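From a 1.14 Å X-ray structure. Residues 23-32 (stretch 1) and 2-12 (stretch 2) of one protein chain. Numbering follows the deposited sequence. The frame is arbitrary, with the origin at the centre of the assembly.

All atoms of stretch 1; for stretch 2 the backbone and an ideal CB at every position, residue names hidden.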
# COMPACT_ATOMS: atom_id res chain seq x y z
N ASN A 23 -12.23 -4.44 6.33
CA ASN A 23 -11.76 -5.81 6.07
C ASN A 23 -11.00 -6.02 4.76
O ASN A 23 -10.53 -7.12 4.49
CB ASN A 23 -12.94 -6.77 6.10
CG ASN A 23 -13.57 -6.87 7.47
OD1 ASN A 23 -12.89 -6.75 8.49
ND2 ASN A 23 -14.87 -7.10 7.51
N GLY A 24 -10.88 -4.97 3.96
CA GLY A 24 -10.23 -5.10 2.66
C GLY A 24 -8.75 -4.77 2.70
O GLY A 24 -8.10 -4.87 3.74
N LEU A 25 -8.22 -4.37 1.55
CA LEU A 25 -6.84 -3.95 1.43
C LEU A 25 -6.69 -2.47 1.75
O LEU A 25 -7.66 -1.71 1.60
CB LEU A 25 -6.32 -4.21 0.01
CG LEU A 25 -6.49 -5.64 -0.50
CD1 LEU A 25 -5.92 -5.76 -1.91
CD2 LEU A 25 -5.83 -6.64 0.45
N ALA A 26 -5.51 -2.08 2.20
CA ALA A 26 -5.16 -0.67 2.37
C ALA A 26 -4.59 -0.12 1.08
O ALA A 26 -3.64 -0.69 0.52
CB ALA A 26 -4.18 -0.49 3.50
N THR A 27 -5.13 0.99 0.60
CA THR A 27 -4.57 1.63 -0.58
C THR A 27 -3.43 2.56 -0.19
O THR A 27 -3.65 3.63 0.40
CB THR A 27 -5.63 2.41 -1.34
OG1 THR A 27 -6.68 1.52 -1.73
CG2 THR A 27 -5.01 3.06 -2.57
N ALA A 28 -2.22 2.12 -0.49
CA ALA A 28 -1.02 2.93 -0.31
C ALA A 28 -0.81 3.71 -1.59
O ALA A 28 -0.17 3.24 -2.54
CB ALA A 28 0.17 2.06 0.03
N LYS A 29 -1.39 4.89 -1.62
CA LYS A 29 -1.44 5.70 -2.82
C LYS A 29 -0.05 6.02 -3.36
O LYS A 29 0.85 6.40 -2.60
CB LYS A 29 -2.19 7.00 -2.54
CG LYS A 29 -2.40 7.86 -3.75
CD LYS A 29 -3.21 9.09 -3.38
CE LYS A 29 -3.50 9.97 -4.59
NZ LYS A 29 -4.38 9.28 -5.58
N GLY A 30 0.12 5.85 -4.66
CA GLY A 30 1.31 6.32 -5.36
C GLY A 30 2.59 5.52 -5.22
O GLY A 30 3.59 5.85 -5.87
N GLN A 31 2.60 4.46 -4.42
CA GLN A 31 3.87 3.78 -4.15
C GLN A 31 4.42 3.07 -5.38
O GLN A 31 5.62 2.79 -5.44
CB GLN A 31 3.74 2.78 -3.00
CG GLN A 31 3.37 3.39 -1.66
CD GLN A 31 4.46 4.27 -1.09
OE1 GLN A 31 5.65 4.02 -1.30
NE2 GLN A 31 4.07 5.31 -0.39
N CYS A 32 3.57 2.79 -6.36
CA CYS A 32 4.00 2.09 -7.57
C CYS A 32 4.10 3.01 -8.79
O CYS A 32 4.12 2.53 -9.93
CB CYS A 32 3.06 0.92 -7.86
SG CYS A 32 3.04 -0.30 -6.53
N UNK A 2 -8.56 -3.47 10.97
CA UNK A 2 -7.18 -3.06 10.72
C UNK A 2 -7.10 -1.55 10.71
O UNK A 2 -7.81 -0.88 9.95
CB UNK A 2 -6.66 -3.63 9.40
N UNK A 3 -6.23 -1.02 11.56
CA UNK A 3 -5.94 0.41 11.55
C UNK A 3 -4.56 0.66 10.96
O UNK A 3 -3.61 -0.07 11.27
CB UNK A 3 -6.03 0.99 12.96
N UNK A 4 -4.45 1.68 10.12
CA UNK A 4 -3.18 2.04 9.51
C UNK A 4 -2.95 3.53 9.66
O UNK A 4 -3.86 4.28 10.04
CB UNK A 4 -3.14 1.63 8.04
N UNK A 5 -1.74 3.98 9.36
CA UNK A 5 -1.40 5.39 9.52
C UNK A 5 -1.66 6.21 8.26
O UNK A 5 -1.80 5.66 7.16
CB UNK A 5 0.07 5.52 9.92
N UNK A 6 -1.70 7.54 8.41
CA UNK A 6 -1.68 8.41 7.24
C UNK A 6 -0.49 8.10 6.33
O UNK A 6 -0.62 8.11 5.11
CB UNK A 6 -1.64 9.88 7.68
N UNK A 7 0.67 7.85 6.93
CA UNK A 7 1.85 7.52 6.14
C UNK A 7 1.61 6.30 5.26
O UNK A 7 2.02 6.27 4.11
CB UNK A 7 3.05 7.28 7.06
N UNK A 8 0.92 5.31 5.81
CA UNK A 8 0.56 4.14 5.03
C UNK A 8 -0.26 4.53 3.81
O UNK A 8 0.07 4.14 2.68
CB UNK A 8 -0.21 3.14 5.89
N UNK A 9 -1.32 5.30 4.03
CA UNK A 9 -2.30 5.57 2.98
C UNK A 9 -1.85 6.63 1.98
O UNK A 9 -1.91 6.40 0.77
CB UNK A 9 -3.62 6.01 3.62
N UNK A 10 -1.42 7.79 2.46
CA UNK A 10 -1.06 8.86 1.53
C UNK A 10 0.46 9.02 1.35
O UNK A 10 0.90 9.77 0.47
CB UNK A 10 -1.66 10.18 2.02
N UNK A 11 1.25 8.32 2.15
CA UNK A 11 2.69 8.29 1.93
C UNK A 11 3.51 9.14 2.88
O UNK A 11 4.74 9.00 2.95
CB UNK A 11 2.99 8.74 0.50
N UNK A 12 2.83 10.02 3.60
CA UNK A 12 3.44 10.96 4.53
C UNK A 12 2.37 11.34 5.54
O UNK A 12 1.20 11.00 5.34
CB UNK A 12 4.00 12.19 3.81

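Position 2 directs its CA-to-CB bond toward stretch 1, yet no atom there lies within 5.5 Å of the ideal CB. A short side chain would leave the gap open; a long apolar or aromatic one could reach the methyl of Ala26. The residue is Trp2, with chi1 in t, which brings CZ3 to 3.8 Å from Ala26 CB, while Gly24 O lies at the ring edge, 4.2 Å from Trp2 CE3.

At position 3 CB is out of reach, and almost any side chain fits; it is Lys3, which makes no contact with stretch 1. Position 4 again points toward stretch 1, its ideal CB 5.1 Å from Ala26 CB, which suits a small or medium apolar group. Val4 fills it lightly, CG1 standing 4.5 Å from Ala26 CB.

Position 5 has phi/psi of -91/164 and directly precedes helical angles, so Ser, Thr, Asp or Asn could cap the helix. Ser5 does so: its OG accepts from the backbone N of position 8 at 3.0 Å. Positions 6 and 7 are helical and have no stretch 1 atom near CB, so polar or charged residues are acceptable. They are Glu6 and Arg7, the latter with its CA-to-CB bond pointing away.

Position 8 points sideways, with the Ala26 methyl the apolar surface on offer; a small or medium apolar group or a cysteine would suit. Cys8, chi1 in t, places SG 4.2 Å from Ala26 CB and is bonded covalently elsewhere in the structure. Its backbone O also receives a CA-H...O contact from Ala28 CA at 3.4 Å.

Position 9 is tied down by its backbone, whatever the side chain: its O accepts from Lys29 N at 2.9 Å, with an N-H...O angle of 154°. CA-to-CB points away overall, but the ideal CB is 4.0 Å from Thr27 O, and a flexible apolar chain could turn back toward Ala26. Leu9, chi1 in m and chi2 in t, does this, bringing CD2 to 4.2 Å from Ala26 CB.

Position 10 points away, leaving room for a long polar chain; it is Lys10, whose NZ makes a long salt bridge to Glu6 OE1 at 3.9 Å. Position 11 has phi/psi of 104/-14. A CB would jam against the preceding carbonyl and sit 3.7 Å from Gln31 NE2, so glycine is favoured. Gly11 brings CA to 4.0 Å from Gln31 NE2, and water 2 links Gly11 O (3.1 Å) to Gln31 NE2 (2.9 Å).

Position 12 is out of reach and unconstrained by stretch 1; it is His12.

Stretch 2, residues 2-12: WKVSERCLKGH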
# COMPACT_ATOMS: atom_id res chain seq x y z
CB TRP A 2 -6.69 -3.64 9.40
CG TRP A 2 -5.24 -3.45 9.11
CD1 TRP A 2 -4.23 -3.18 9.99
CD2 TRP A 2 -4.63 -3.53 7.82
NE1 TRP A 2 -3.03 -3.09 9.32
CE2 TRP A 2 -3.25 -3.30 7.99
CE3 TRP A 2 -5.13 -3.77 6.54
CZ2 TRP A 2 -2.37 -3.30 6.92
CZ3 TRP A 2 -4.26 -3.78 5.49
CH2 TRP A 2 -2.90 -3.55 5.67
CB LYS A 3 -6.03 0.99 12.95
CG LYS A 3 -7.42 0.92 13.56
CD LYS A 3 -7.51 1.73 14.84
CE LYS A 3 -8.80 1.45 15.58
NZ LYS A 3 -8.87 0.03 16.04
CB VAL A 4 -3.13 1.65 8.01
CG1 VAL A 4 -3.28 0.14 7.82
CG2 VAL A 4 -4.20 2.40 7.22
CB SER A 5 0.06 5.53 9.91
OG SER A 5 0.88 5.08 8.84
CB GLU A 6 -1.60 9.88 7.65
CG GLU A 6 -2.81 10.40 8.37
CD GLU A 6 -2.76 11.91 8.59
OE1 GLU A 6 -1.68 12.51 8.46
OE2 GLU A 6 -3.82 12.50 8.89
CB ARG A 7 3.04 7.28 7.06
CG ARG A 7 3.53 8.53 7.74
CD ARG A 7 4.65 8.20 8.69
NE ARG A 7 5.88 7.81 8.00
CZ ARG A 7 6.51 6.65 8.14
NH1 ARG A 7 6.03 5.69 8.93
NH2 ARG A 7 7.65 6.46 7.49
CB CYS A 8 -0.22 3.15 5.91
SG CYS A 8 -1.08 1.85 5.03
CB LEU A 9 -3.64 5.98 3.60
CG LEU A 9 -4.33 4.89 4.43
CD1 LEU A 9 -5.60 5.41 5.05
CD2 LEU A 9 -4.63 3.66 3.57
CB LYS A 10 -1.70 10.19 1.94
CG LYS A 10 -1.24 10.79 3.25
CD LYS A 10 -1.95 12.12 3.51
CE LYS A 10 -1.45 12.81 4.77
NZ LYS A 10 -2.16 14.10 4.98
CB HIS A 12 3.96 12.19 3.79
CG HIS A 12 2.92 12.84 2.93
ND1 HIS A 12 2.12 13.87 3.39
CD2 HIS A 12 2.51 12.57 1.67
CE1 HIS A 12 1.28 14.22 2.43
NE2 HIS A 12 1.49 13.45 1.38
O HOH W 1 1.27 5.66 0.20
O HOH W 2 6.05 6.99 0.97
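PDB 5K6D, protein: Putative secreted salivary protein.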